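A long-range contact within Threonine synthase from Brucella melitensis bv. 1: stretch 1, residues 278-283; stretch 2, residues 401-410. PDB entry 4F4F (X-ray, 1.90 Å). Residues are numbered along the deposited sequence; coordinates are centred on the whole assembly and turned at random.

Stretch 1 278-283: IEQLII
Stretch 2 401-410: EKASGTAPMV

Within one chain of threonine synthase, a strand segment packs against the end of a helix and the loop that follows it; touching residues are at least 120 positions apart in sequence. Stretch 1 arrives extended at Ile278 (phi/psi -125/138), turns a corner at Glu279 (-93/-78), and runs on as strand through Gln280 to Ile283, with phi between -120 and -86° and psi between 120 and 142°. Stretch 2 begins with the last helical residues, Glu401 (-74/-41) and Lys402 (-101/-12). Ala403 (-68/134) is the first to leave helical angles, Ser404 (-137/127) is extended, Gly405 (121/-176) swings to positive phi, Thr406 (-99/-10) bends the chain, and Ala407 (-60/146) and Pro408 (-65/143) lead into strand at Met409 (-104/128) and Val410 (-112/121). In register, CA of Glu279 lies 6.8 Å from CA of Ala407, CA of Gln280 7.6 Å from CA of Ala403, and CA of Ile282 7.4 Å from CA of Lys402. The contact buries 353 Å², both sides summed.

The CA-to-CB bonds of Glu279, Gln280 and Ile282 point toward stretch 2, whereas those of Ile278 and Leu281 point away. Gln280 makes the central polar link. With chi1 m (-69°), chi2 t and chi3 -80°, its amide meets two backbone groups near the helix end: Gln280 OE1 accepts from Ser404 N at 2.7 Å, almost linearly (175°), and Gln280 NE2 donates to Lys402 O at 3.1 Å (169°). A glutamine suits this place because one planar group supplies both the acceptor and the donor.

Glu279 reaches the loop in an extended form, chi1 and chi2 both t (170° and 166°) and chi3 114°. Glu279 OE1 accepts a weak hydrogen bond from Ala407 N at 3.3 Å (151°) and lies 3.2 Å from Ala407 CB, so the small methyl sits close against the carboxylate. Glu279 OE1 is also 3.1 Å from Ser404 O, but both are acceptors and no bond forms. Glu279 OE2 accepts a hydrogen bond from the O of a water at 2.6 Å, and that water O is linked to Thr406 OG1 by a weak hydrogen bond of 3.4 Å, extending the polar link to the loop. Gly405 CA is 3.5 Å from Glu279 OE1; a CB here would come within 2.1 Å of that oxygen, and the backbone angles alone would jam it against the preceding carbonyl.

Beyond the amide, the contact becomes apolar. Buried Ile282 (chi1 m, -56°; chi2 t) extends CD1 to 3.6 Å from Met409 CE and 3.8 Å from Lys402 CB. Met409 starts sideways, but chi1 t, chi2 p (59°) and chi3 p (75°) bring its end nearer; the flexible thioether carries the methyl to the isoleucine. Lys402 (chi1 m, -64°; chi2 m, -73°; chi3 138°, between wells; chi4 t, 169°) offers its aliphatic base to Ile282 while its end leads away, leaving the ammonium outside this contact.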

ATOM      1  N   ILE A 278       5.632  -6.396 -19.236  1.00 13.31           N
ATOM      2  CA  ILE A 278       5.488  -7.275 -18.080  1.00 13.63           C
ATOM      3  C   ILE A 278       4.918  -8.568 -18.596  1.00 14.61           C
ATOM      4  O   ILE A 278       4.007  -8.578 -19.456  1.00 15.09           O
ATOM      5  CB  ILE A 278       4.605  -6.634 -16.976  1.00 13.27           C
ATOM      6  CG1 ILE A 278       5.385  -5.513 -16.266  1.00 12.98           C
ATOM      7  CG2 ILE A 278       4.150  -7.636 -15.927  1.00 12.72           C
ATOM      8  CD1 ILE A 278       4.572  -4.726 -15.260  1.00 12.93           C
ATOM      9  N   GLU A 279       5.451  -9.664 -18.100  1.00 15.34           N
ATOM     10  CA  GLU A 279       5.006 -10.981 -18.521  1.00 16.23           C
ATOM     11  C   GLU A 279       3.924 -11.421 -17.533  1.00 16.33           C
ATOM     12  O   GLU A 279       2.737 -11.250 -17.806  1.00 17.11           O
ATOM     13  CB  GLU A 279       6.205 -11.929 -18.641  1.00 17.85           C
ATOM     14  CG  GLU A 279       5.899 -13.417 -18.841  1.00 19.32           C
ATOM     15  CD  GLU A 279       7.129 -14.230 -19.292  1.00 20.86           C
ATOM     16  OE1 GLU A 279       7.675 -15.148 -18.568  1.00 23.03           O
ATOM     17  OE2 GLU A 279       7.549 -13.944 -20.414  1.00 21.94           O
ATOM     18  N   GLN A 280       4.310 -11.884 -16.347  1.00 16.00           N
ATOM     19  CA  GLN A 280       3.336 -12.292 -15.342  1.00 15.59           C
ATOM     20  C   GLN A 280       3.240 -11.285 -14.220  1.00 14.75           C
ATOM     21  O   GLN A 280       4.269 -10.699 -13.799  1.00 13.94           O
ATOM     22  CB  GLN A 280       3.748 -13.606 -14.716  1.00 16.49           C
ATOM     23  CG  GLN A 280       3.664 -14.841 -15.612  1.00 17.91           C
ATOM     24  CD  GLN A 280       4.069 -16.109 -14.858  1.00 18.69           C
ATOM     25  OE1 GLN A 280       5.256 -16.398 -14.688  1.00 20.46           O
ATOM     26  NE2 GLN A 280       3.088 -16.862 -14.404  1.00 19.81           N
ATOM     27  N   LEU A 281       2.015 -11.093 -13.743  1.00 13.78           N
ATOM     28  CA  LEU A 281       1.746 -10.455 -12.475  1.00 13.43           C
ATOM     29  C   LEU A 281       1.130 -11.540 -11.592  1.00 13.48           C
ATOM     30  O   LEU A 281       0.115 -12.146 -11.971  1.00 13.90           O
ATOM     31  CB  LEU A 281       0.790  -9.265 -12.639  1.00 13.42           C
ATOM     32  CG  LEU A 281       1.302  -8.024 -13.364  1.00 13.12           C
ATOM     33  CD1 LEU A 281       0.140  -7.113 -13.751  1.00 13.19           C
ATOM     34  CD2 LEU A 281       2.313  -7.286 -12.472  1.00 13.29           C
ATOM     35  N   ILE A 282       1.765 -11.843 -10.467  1.00 12.88           N
ATOM     36  CA  ILE A 282       1.343 -12.999  -9.657  1.00 13.03           C
ATOM     37  C   ILE A 282       0.945 -12.491  -8.287  1.00 12.75           C
ATOM     38  O   ILE A 282       1.727 -11.800  -7.597  1.00 12.57           O
ATOM     39  CB  ILE A 282       2.465 -14.062  -9.558  1.00 13.18           C
ATOM     40  CG1 ILE A 282       2.911 -14.493 -10.960  1.00 13.45           C
ATOM     41  CG2 ILE A 282       1.980 -15.260  -8.747  1.00 13.68           C
ATOM     42  CD1 ILE A 282       3.992 -15.582 -10.999  1.00 13.43           C
ATOM     43  N   ILE A 283      -0.284 -12.818  -7.900  1.00 12.74           N
ATOM     44  CA  ILE A 283      -0.845 -12.472  -6.616  1.00 12.63           C
ATOM     45  C   ILE A 283      -0.421 -13.548  -5.642  1.00 13.00           C
ATOM     46  O   ILE A 283      -0.691 -14.738  -5.883  1.00 13.35           O
ATOM     47  CB  ILE A 283      -2.409 -12.443  -6.682  1.00 12.64           C
ATOM     48  CG1 ILE A 283      -2.928 -11.471  -7.779  1.00 12.47           C
ATOM     49  CG2 ILE A 283      -2.990 -12.163  -5.302  1.00 12.73           C
ATOM     50  CD1 ILE A 283      -4.328 -11.773  -8.325  1.00 12.85           C
ATOM     51  N   GLU A 401       6.340 -21.369  -7.345  1.00 21.71           N
ATOM     52  CA  GLU A 401       5.284 -22.280  -7.749  1.00 23.50           C
ATOM     53  C   GLU A 401       4.611 -21.858  -9.051  1.00 23.55           C
ATOM     54  O   GLU A 401       4.288 -22.689  -9.880  1.00 21.96           O
ATOM     55  CB  GLU A 401       4.219 -22.331  -6.644  1.00 25.08           C
ATOM     56  CG  GLU A 401       3.179 -23.444  -6.802  1.00 27.06           C
ATOM     57  CD  GLU A 401       2.121 -23.401  -5.710  1.00 28.43           C
ATOM     58  OE1 GLU A 401       2.082 -22.437  -4.927  1.00 29.07           O
ATOM     59  OE2 GLU A 401       1.324 -24.352  -5.622  1.00 31.44           O
ATOM     60  N   LYS A 402       4.379 -20.552  -9.208  1.00 22.75           N
ATOM     61  CA  LYS A 402       3.538 -20.062 -10.284  1.00 23.65           C
ATOM     62  C   LYS A 402       4.303 -19.520 -11.466  1.00 23.40           C
ATOM     63  O   LYS A 402       3.700 -19.277 -12.480  1.00 23.12           O
ATOM     64  CB  LYS A 402       2.623 -18.951  -9.771  1.00 23.87           C
ATOM     65  CG  LYS A 402       1.635 -19.399  -8.722  1.00 25.43           C
ATOM     66  CD  LYS A 402       0.547 -20.240  -9.352  1.00 27.35           C
ATOM     67  CE  LYS A 402       0.240 -21.420  -8.482  1.00 28.44           C
ATOM     68  NZ  LYS A 402      -0.989 -22.082  -8.955  1.00 31.97           N
ATOM     69  N   ALA A 403       5.606 -19.305 -11.355  1.00 24.99           N
ATOM     70  CA  ALA A 403       6.324 -18.652 -12.448  1.00 25.89           C
ATOM     71  C   ALA A 403       6.340 -19.572 -13.640  1.00 28.98           C
ATOM     72  O   ALA A 403       6.629 -20.757 -13.525  1.00 28.03           O
ATOM     73  CB  ALA A 403       7.743 -18.251 -12.065  1.00 24.93           C
ATOM     74  N   SER A 404       6.047 -19.000 -14.791  1.00 30.87           N
ATOM     75  CA  SER A 404       6.099 -19.718 -16.048  1.00 34.74           C
ATOM     76  C   SER A 404       6.754 -18.799 -17.070  1.00 35.45           C
ATOM     77  O   SER A 404       6.355 -17.651 -17.218  1.00 37.75           O
ATOM     78  CB  SER A 404       4.691 -20.064 -16.481  1.00 35.24           C
ATOM     79  OG  SER A 404       4.744 -20.878 -17.609  1.00 38.83           O
ATOM     80  N   GLY A 405       7.785 -19.285 -17.734  1.00 35.63           N
ATOM     81  CA  GLY A 405       8.389 -18.534 -18.794  1.00 34.02           C
ATOM     82  C   GLY A 405       9.833 -18.278 -18.514  1.00 31.79           C
ATOM     83  O   GLY A 405      10.412 -18.760 -17.529  1.00 32.15           O
ATOM     84  N   THR A 406      10.414 -17.512 -19.419  1.00 28.27           N
ATOM     85  CA  THR A 406      11.811 -17.221 -19.385  1.00 26.85           C
ATOM     86  C   THR A 406      12.062 -15.844 -18.754  1.00 22.69           C
ATOM     87  O   THR A 406      13.194 -15.512 -18.461  1.00 23.10           O
ATOM     88  CB  THR A 406      12.383 -17.274 -20.816  1.00 28.31           C
ATOM     89  OG1 THR A 406      11.951 -16.127 -21.545  1.00 28.74           O
ATOM     90  CG2 THR A 406      11.863 -18.538 -21.540  1.00 28.91           C
ATOM     91  N   ALA A 407      11.023 -15.052 -18.525  1.00 19.83           N
ATOM     92  CA  ALA A 407      11.234 -13.738 -17.922  1.00 17.80           C
ATOM     93  C   ALA A 407      11.897 -13.832 -16.548  1.00 16.56           C
ATOM     94  O   ALA A 407      11.599 -14.743 -15.781  1.00 16.42           O
ATOM     95  CB  ALA A 407       9.922 -12.975 -17.804  1.00 17.16           C
ATOM     96  N   PRO A 408      12.737 -12.843 -16.204  1.00 15.50           N
ATOM     97  CA  PRO A 408      13.199 -12.731 -14.835  1.00 14.92           C
ATOM     98  C   PRO A 408      12.049 -12.407 -13.890  1.00 14.19           C
ATOM     99  O   PRO A 408      11.127 -11.657 -14.253  1.00 13.84           O
ATOM    100  CB  PRO A 408      14.125 -11.525 -14.882  1.00 14.89           C
ATOM    101  CG  PRO A 408      13.629 -10.717 -16.020  1.00 14.75           C
ATOM    102  CD  PRO A 408      13.195 -11.701 -17.027  1.00 15.16           C
ATOM    103  N   MET A 409      12.114 -13.000 -12.700  1.00 13.69           N
ATOM    104  CA  MET A 409      11.095 -12.804 -11.669  1.00 13.33           C
ATOM    105  C   MET A 409      11.608 -11.871 -10.577  1.00 12.87           C
ATOM    106  O   MET A 409      12.679 -12.095  -9.977  1.00 13.03           O
ATOM    107  CB  MET A 409      10.722 -14.162 -11.054  1.00 13.88           C
ATOM    108  CG  MET A 409       9.641 -14.082  -9.977  1.00 14.11           C
ATOM    109  SD  MET A 409       8.092 -13.367 -10.569  1.00 14.21           S
ATOM    110  CE  MET A 409       7.461 -14.741 -11.513  1.00 13.92           C
ATOM    111  N   VAL A 410      10.817 -10.852 -10.294  1.00 12.21           N
ATOM    112  CA  VAL A 410      11.058  -9.951  -9.223  1.00 11.69           C
ATOM    113  C   VAL A 410       9.973 -10.185  -8.189  1.00 11.62           C
ATOM    114  O   VAL A 410       8.756 -10.103  -8.501  1.00 11.23           O
ATOM    115  CB  VAL A 410      10.988  -8.518  -9.721  1.00 11.42           C
ATOM    116  CG1 VAL A 410      11.138  -7.558  -8.542  1.00 11.25           C
ATOM    117  CG2 VAL A 410      12.066  -8.276 -10.801  1.00 11.52           C
TER
HETATM  118  O   HOH W   1       9.884 -13.380 -21.409  1.00 31.59           O